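Periplasmic sugar-binding protein (Chloroflexus aurantiacus, PDB 4RXU) binds beta-D-glucose in a pocket of its own and probably serves as the solute-binding component of an ABC-type sugar transporter. Local coordinates at residues A[30-34]-A[311-315]; A[83-89]-A[106-112]. All coordinates share one frame. Where two conformers were deposited one is given. Numbering follows the deposited sequence.

Interaction 1: residues A[30-34]-A[311-315]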
ATOM      1  N   GLN A  30      -0.762 -29.606   9.623  1.00 22.62           N
ATOM      2  CA  GLN A  30      -0.338 -29.099   8.342  1.00 22.48           C
ATOM      3  C   GLN A  30      -1.607 -28.819   7.551  1.00 22.58           C
ATOM      4  O   GLN A  30      -2.446 -29.702   7.364  1.00 37.71           O
ATOM      5  CB  GLN A  30       0.484 -30.135   7.587  1.00 27.67           C
ATOM      6  CG  GLN A  30       1.987 -29.999   7.671  1.00 48.67           C
ATOM      7  CD  GLN A  30       2.649 -31.010   6.755  1.00 76.16           C
ATOM      8  OE1 GLN A  30       2.089 -32.075   6.486  1.00106.28           O
ATOM      9  NE2 GLN A  30       3.832 -30.680   6.256  1.00 78.53           N
ATOM     10  N   LEU A  31      -1.763 -27.583   7.114  1.00 14.87           N
ATOM     11  CA  LEU A  31      -2.852 -27.243   6.210  1.00 15.67           C
ATOM     12  C   LEU A  31      -2.357 -27.250   4.770  1.00 13.72           C
ATOM     13  O   LEU A  31      -1.227 -26.864   4.492  1.00 14.71           O
ATOM     14  CB  LEU A  31      -3.423 -25.860   6.541  1.00 16.59           C
ATOM     15  CG  LEU A  31      -4.059 -25.695   7.919  1.00 17.25           C
ATOM     16  CD1 LEU A  31      -4.676 -24.307   8.005  1.00 21.13           C
ATOM     17  CD2 LEU A  31      -5.089 -26.758   8.232  1.00 22.94           C
ATOM     18  N   ALA A  32      -3.234 -27.661   3.861  1.00 12.57           N
ATOM     19  CA  ALA A  32      -2.944 -27.658   2.421  1.00 12.21           C
ATOM     20  C   ALA A  32      -3.132 -26.266   1.847  1.00 10.45           C
ATOM     21  O   ALA A  32      -3.976 -25.999   0.973  1.00 12.32           O
ATOM     22  CB  ALA A  32      -3.795 -28.684   1.702  1.00 13.65           C
ATOM     23  N   VAL A  33      -2.297 -25.388   2.361  1.00  8.82           N
ATOM     24  CA  VAL A  33      -2.317 -23.956   2.049  1.00  9.53           C
ATOM     25  C   VAL A  33      -0.858 -23.522   1.886  1.00 11.01           C
ATOM     26  O   VAL A  33       0.022 -24.021   2.598  1.00 11.77           O
ATOM     27  CB  VAL A  33      -2.986 -23.121   3.156  1.00 14.30           C
ATOM     28  CG1 VAL A  33      -2.974 -21.636   2.798  1.00 13.05           C
ATOM     29  CG2 VAL A  33      -4.406 -23.585   3.382  1.00 15.68           C
ATOM     30  N   GLY A  34      -0.621 -22.599   0.956  1.00 10.07           N
ATOM     31  CA  GLY A  34       0.685 -21.996   0.764  1.00 10.71           C
ATOM     32  C   GLY A  34       0.509 -20.501   0.656  1.00 10.69           C
ATOM     33  O   GLY A  34      -0.512 -20.021   0.142  1.00  9.03           O
ATOM     34  N   ALA A 311      -9.179 -19.317   3.590  1.00  9.39           N
ATOM     35  CA  ALA A 311      -8.505 -20.570   3.271  1.00 11.86           C
ATOM     36  C   ALA A 311      -9.102 -21.776   3.979  1.00 11.50           C
ATOM     37  O   ALA A 311      -9.378 -22.802   3.349  1.00 11.24           O
ATOM     38  CB  ALA A 311      -7.022 -20.469   3.573  1.00 12.44           C
ATOM     39  N   VAL A 312      -9.335 -21.639   5.274  1.00  9.20           N
ATOM     40  CA  VAL A 312      -9.892 -22.722   6.070  1.00 11.37           C
ATOM     41  C   VAL A 312     -11.290 -23.070   5.555  1.00 12.61           C
ATOM     42  O   VAL A 312     -11.662 -24.247   5.467  1.00 14.86           O
ATOM     43  CB  VAL A 312      -9.871 -22.364   7.579  1.00 12.22           C
ATOM     44  CG1 VAL A 312     -10.736 -23.322   8.408  1.00 20.69           C
ATOM     45  CG2 VAL A 312      -8.426 -22.354   8.065  1.00 14.73           C
ATOM     46  N   ALA A 313     -12.077 -22.056   5.205  1.00 12.54           N
ATOM     47  CA  ALA A 313     -13.415 -22.333   4.649  1.00 13.75           C
ATOM     48  C   ALA A 313     -13.294 -23.174   3.375  1.00 15.51           C
ATOM     49  O   ALA A 313     -13.960 -24.205   3.213  1.00 16.14           O
ATOM     50  CB  ALA A 313     -14.189 -21.035   4.384  1.00 14.11           C
ATOM     51  N   LEU A 314     -12.412 -22.764   2.479  1.00 11.66           N
ATOM     52  CA  LEU A 314     -12.200 -23.526   1.241  1.00 12.98           C
ATOM     53  C   LEU A 314     -11.696 -24.945   1.461  1.00 14.45           C
ATOM     54  O   LEU A 314     -12.075 -25.854   0.742  1.00 17.61           O
ATOM     55  CB  LEU A 314     -11.263 -22.751   0.326  1.00 13.01           C
ATOM     56  CG  LEU A 314     -11.830 -21.428  -0.172  1.00 12.34           C
ATOM     57  CD1 LEU A 314     -10.734 -20.528  -0.695  1.00 15.58           C
ATOM     58  CD2 LEU A 314     -12.856 -21.646  -1.258  1.00 15.15           C
ATOM     59  N   LEU A 315     -10.855 -25.131   2.468  1.00 13.51           N
ATOM     60  CA  LEU A 315     -10.353 -26.457   2.791  1.00 16.15           C
ATOM     61  C   LEU A 315     -11.465 -27.385   3.250  1.00 18.16           C
ATOM     62  O   LEU A 315     -11.399 -28.600   3.057  1.00 21.80           O
ATOM     63  CB  LEU A 315      -9.296 -26.356   3.877  1.00 15.24           C
ATOM     64  CG  LEU A 315      -7.948 -25.779   3.434  1.00 17.37           C
ATOM     65  CD1 LEU A 315      -7.055 -25.718   4.668  1.00 19.91           C
ATOM     66  CD2 LEU A 315      -7.295 -26.595   2.317  1.00 17.85           C
TER
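L315 lays its isobutyl group across the corner that the chain turns at A32, and it carries the largest share of the area covered here. Its CD1 meets V33 CG2 at 3.6 Å and L31 CB at 4.1 Å, while its CD2 lies 4.1 Å from A32 CB and 3.6 Å from A32 O. The corner is an inverse gamma turn centred on A32, closed by a weak bond of 2.8 Å from V33 N to L31 O; L31 and V33, on either side of A32 in sequence, both direct their CB atoms toward the helix. One helical turn before L315, A311 CB touches V33 CG2 at 4.1 Å, and V312 CG2 reaches L31 CD1 at 4.2 Å. Strand 61-67 borders this patch through Y61 and V63, and V89 of strand 89-92 packs on A311 and L315. The side chains that meet are all aliphatic, with 215 Å² buried in all, so the contact between 30-34 and 311-315 rests on apolar packing rather than on polar bonds.

Interaction 2: residues A[83-89]-A[106-112]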
ATOM      1  N   ILE A  83       2.141 -26.167  -5.444  1.00 12.17           N
ATOM      2  CA  ILE A  83       1.234 -27.096  -6.145  1.00 13.84           C
ATOM      3  C   ILE A  83       1.751 -28.513  -5.988  1.00 13.97           C
ATOM      4  O   ILE A  83       0.977 -29.430  -5.695  1.00 15.90           O
ATOM      5  CB  ILE A  83       1.101 -26.755  -7.631  1.00 15.99           C
ATOM      6  CG1 ILE A  83       0.295 -25.465  -7.791  1.00 13.99           C
ATOM      7  CG2 ILE A  83       0.443 -27.905  -8.394  1.00 16.80           C
ATOM      8  CD1 ILE A  83       0.405 -24.863  -9.178  1.00 17.73           C
ATOM      9  N   ALA A  84       3.058 -28.680  -6.159  1.00 16.48           N
ATOM     10  CA  ALA A  84       3.666 -30.001  -6.127  1.00 15.80           C
ATOM     11  C   ALA A  84       3.649 -30.606  -4.731  1.00 17.14           C
ATOM     12  O   ALA A  84       3.631 -31.827  -4.563  1.00 22.80           O
ATOM     13  CB  ALA A  84       5.074 -29.958  -6.682  1.00 18.65           C
ATOM     14  N   LYS A  85       3.658 -29.744  -3.730  1.00 19.51           N
ATOM     15  CA  LYS A  85       3.475 -30.176  -2.350  1.00 21.36           C
ATOM     16  C   LYS A  85       2.037 -30.475  -1.947  1.00 19.31           C
ATOM     17  O   LYS A  85       1.791 -30.929  -0.832  1.00 24.11           O
ATOM     18  CB  LYS A  85       4.003 -29.115  -1.427  1.00 23.78           C
ATOM     19  CG  LYS A  85       5.501 -29.012  -1.483  1.00 37.16           C
ATOM     20  CD  LYS A  85       5.972 -28.187  -0.314  1.00 58.13           C
ATOM     21  CE  LYS A  85       7.481 -28.091  -0.301  1.00 60.33           C
ATOM     22  NZ  LYS A  85       7.895 -26.966  -1.178  1.00 51.56           N
ATOM     23  N   GLY A  86       1.086 -30.161  -2.811  1.00 14.24           N
ATOM     24  CA  GLY A  86      -0.295 -30.591  -2.616  1.00 15.10           C
ATOM     25  C   GLY A  86      -1.215 -29.560  -2.014  1.00 16.13           C
ATOM     26  O   GLY A  86      -2.271 -29.881  -1.483  1.00 15.64           O
ATOM     27  N   ILE A  87      -0.827 -28.303  -2.106  1.00 13.71           N
ATOM     28  CA  ILE A  87      -1.733 -27.264  -1.635  1.00 11.66           C
ATOM     29  C   ILE A  87      -3.064 -27.267  -2.378  1.00 12.34           C
ATOM     30  O   ILE A  87      -3.142 -27.564  -3.567  1.00 13.07           O
ATOM     31  CB  ILE A  87      -1.136 -25.842  -1.600  1.00 13.61           C
ATOM     32  CG1 ILE A  87      -0.917 -25.241  -3.000  1.00 11.22           C
ATOM     33  CG2 ILE A  87       0.100 -25.799  -0.701  1.00 12.85           C
ATOM     34  CD1 ILE A  87      -0.765 -23.730  -2.938  1.00 13.60           C
ATOM     35  N   LYS A  88      -4.112 -26.925  -1.642  1.00 11.71           N
ATOM     36  CA  LYS A  88      -5.447 -26.734  -2.186  1.00 13.72           C
ATOM     37  C   LYS A  88      -5.861 -25.278  -2.242  1.00 11.70           C
ATOM     38  O   LYS A  88      -6.803 -24.935  -2.959  1.00 10.71           O
ATOM     39  CB  LYS A  88      -6.469 -27.504  -1.345  1.00 13.35           C
ATOM     40  CG  LYS A  88      -6.272 -29.019  -1.335  1.00 25.43           C
ATOM     41  CD  LYS A  88      -6.233 -29.583  -2.742  1.00 43.13           C
ATOM     42  CE  LYS A  88      -5.869 -31.058  -2.751  1.00 56.97           C
ATOM     43  NZ  LYS A  88      -4.886 -31.333  -3.840  1.00 53.51           N
ATOM     44  N   VAL A  89      -5.167 -24.429  -1.483  1.00 10.52           N
ATOM     45  CA  VAL A  89      -5.460 -22.985  -1.461  1.00  8.41           C
ATOM     46  C   VAL A  89      -4.137 -22.244  -1.486  1.00 11.10           C
ATOM     47  O   VAL A  89      -3.241 -22.536  -0.701  1.00 10.36           O
ATOM     48  CB  VAL A  89      -6.215 -22.552  -0.188  1.00 10.28           C
ATOM     49  CG1 VAL A  89      -6.519 -21.058  -0.225  1.00 13.12           C
ATOM     50  CG2 VAL A  89      -7.517 -23.330   0.005  1.00  9.93           C
ATOM     51  N   ALA A 106      -1.953 -21.338 -13.433  1.00 11.41           N
ATOM     52  CA  ALA A 106      -1.349 -22.634 -13.129  1.00 10.68           C
ATOM     53  C   ALA A 106      -1.959 -23.238 -11.871  1.00 13.98           C
ATOM     54  O   ALA A 106      -2.190 -24.441 -11.801  1.00 11.94           O
ATOM     55  CB  ALA A 106       0.168 -22.527 -12.986  1.00 12.69           C
ATOM     56  N   ALA A 107      -2.203 -22.406 -10.872  1.00 12.47           N
ATOM     57  CA  ALA A 107      -2.849 -22.872  -9.652  1.00 11.75           C
ATOM     58  C   ALA A 107      -4.246 -23.361  -9.964  1.00  9.21           C
ATOM     59  O   ALA A 107      -4.641 -24.487  -9.585  1.00  9.99           O
ATOM     60  CB  ALA A 107      -2.905 -21.742  -8.627  1.00 12.30           C
ATOM     61  N   ARG A 108      -5.032 -22.528 -10.650  1.00 10.76           N
ATOM     62  CA  ARG A 108      -6.412 -22.942 -10.994  0.50 10.81           C
ATOM     63  C   ARG A 108      -6.418 -24.253 -11.783  1.00 11.33           C
ATOM     64  O   ARG A 108      -7.289 -25.115 -11.578  1.00 12.69           O
ATOM     65  CB  ARG A 108      -7.186 -21.885 -11.789  0.50 10.60           C
ATOM     66  CG  ARG A 108      -8.600 -22.339 -12.195  0.50 11.94           C
ATOM     67  CD  ARG A 108      -9.319 -21.318 -13.053  0.50 22.60           C
ATOM     68  NE  ARG A 108      -8.492 -20.970 -14.193  0.50 24.95           N
ATOM     69  CZ  ARG A 108      -8.835 -20.113 -15.142  0.50 18.19           C
ATOM     70  NH1 ARG A 108     -10.017 -19.512 -15.118  0.50 23.41           N
ATOM     71  NH2 ARG A 108      -7.979 -19.862 -16.109  0.50 13.43           N
ATOM     72  N   ALA A 109      -5.456 -24.407 -12.682  1.00 12.20           N
ATOM     73  CA  ALA A 109      -5.412 -25.586 -13.532  1.00 12.22           C
ATOM     74  C   ALA A 109      -5.149 -26.872 -12.772  1.00 12.94           C
ATOM     75  O   ALA A 109      -5.466 -27.968 -13.260  1.00 13.14           O
ATOM     76  CB  ALA A 109      -4.384 -25.369 -14.626  1.00 13.02           C
ATOM     77  N   ALA A 110      -4.564 -26.736 -11.586  1.00 11.18           N
ATOM     78  CA  ALA A 110      -4.289 -27.859 -10.718  1.00 13.64           C
ATOM     79  C   ALA A 110      -5.337 -28.009  -9.620  1.00 12.96           C
ATOM     80  O   ALA A 110      -5.155 -28.814  -8.710  1.00 15.85           O
ATOM     81  CB  ALA A 110      -2.885 -27.728 -10.123  1.00 13.18           C
ATOM     82  N   GLY A 111      -6.444 -27.274  -9.726  1.00 11.84           N
ATOM     83  CA  GLY A 111      -7.521 -27.376  -8.762  1.00 11.99           C
ATOM     84  C   GLY A 111      -7.250 -26.647  -7.468  1.00 13.59           C
ATOM     85  O   GLY A 111      -7.832 -26.973  -6.437  1.00 19.82           O
ATOM     86  N   VAL A 112      -6.387 -25.633  -7.546  1.00 11.41           N
ATOM     87  CA  VAL A 112      -6.035 -24.848  -6.384  1.00 10.37           C
ATOM     88  C   VAL A 112      -6.792 -23.531  -6.423  1.00 10.42           C
ATOM     89  O   VAL A 112      -6.783 -22.831  -7.439  1.00 12.69           O
ATOM     90  CB  VAL A 112      -4.526 -24.561  -6.338  1.00 12.58           C
ATOM     91  CG1 VAL A 112      -4.175 -23.704  -5.116  1.00 12.08           C
ATOM     92  CG2 VAL A 112      -3.743 -25.873  -6.358  1.00 16.07           C
TER
HETATM   93  O   HOH W   1      -8.920 -26.536  -3.889  1.00 30.34           O
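Two helix ends run out next to each other, and their backbones draw together from 6.8 Å between I83 CA and A107 CA to 4.6 Å between K88 CA and V112 CA. Each carries a Schellman motif with a positive-phi glycine, G86 in one and G111 in the other; in the second, V112 N bonds to A107 O at 2.9 Å and G111 N to R108 O at 3.0 Å. Past these turns V112 CA makes a CA-H...O contact of 3.5 Å with K88 O, and one water donates to both K88 O and G111 O, each at 2.8 Å. I83 lies over small residues at the end of helix 101-109 and just past it, its CD1 3.8 Å from A107 CA and its CG2 3.8 Å from A110 CB. V112 packs against the loop after G86, with CG1 4.0 Å from I87 CD1 and CG2 3.3 Å from I87 O. Such helix-to-strand turns typify successive beta-alpha units in the Rossmann-like domains of periplasmic binding proteins, here entering parallel strands 89-92 and 113-117.

From the N terminus, strand 29-37 comes first, and its partner in interaction 1 arrives 277 residues later at the end of helix 300-315, closing a very long loop. Interaction 2 falls wholly within that loop and closes a short one, 17 residues from 89 to 106, joining consecutive beta-alpha units. The principle is that local and distant closures can meet at the same end of neighbouring strands: the contacts lie about 11 Å apart, centre to centre, bridged by probable hydrogen bonds A32 O to K88 N (2.8 Å) and G34 N to V89 O (3.1 Å). Entered from helix 72-84, strand 89-92 starts beside strand 29-37 and the exit of helix 101-109; V89 also packs on helix 300-315.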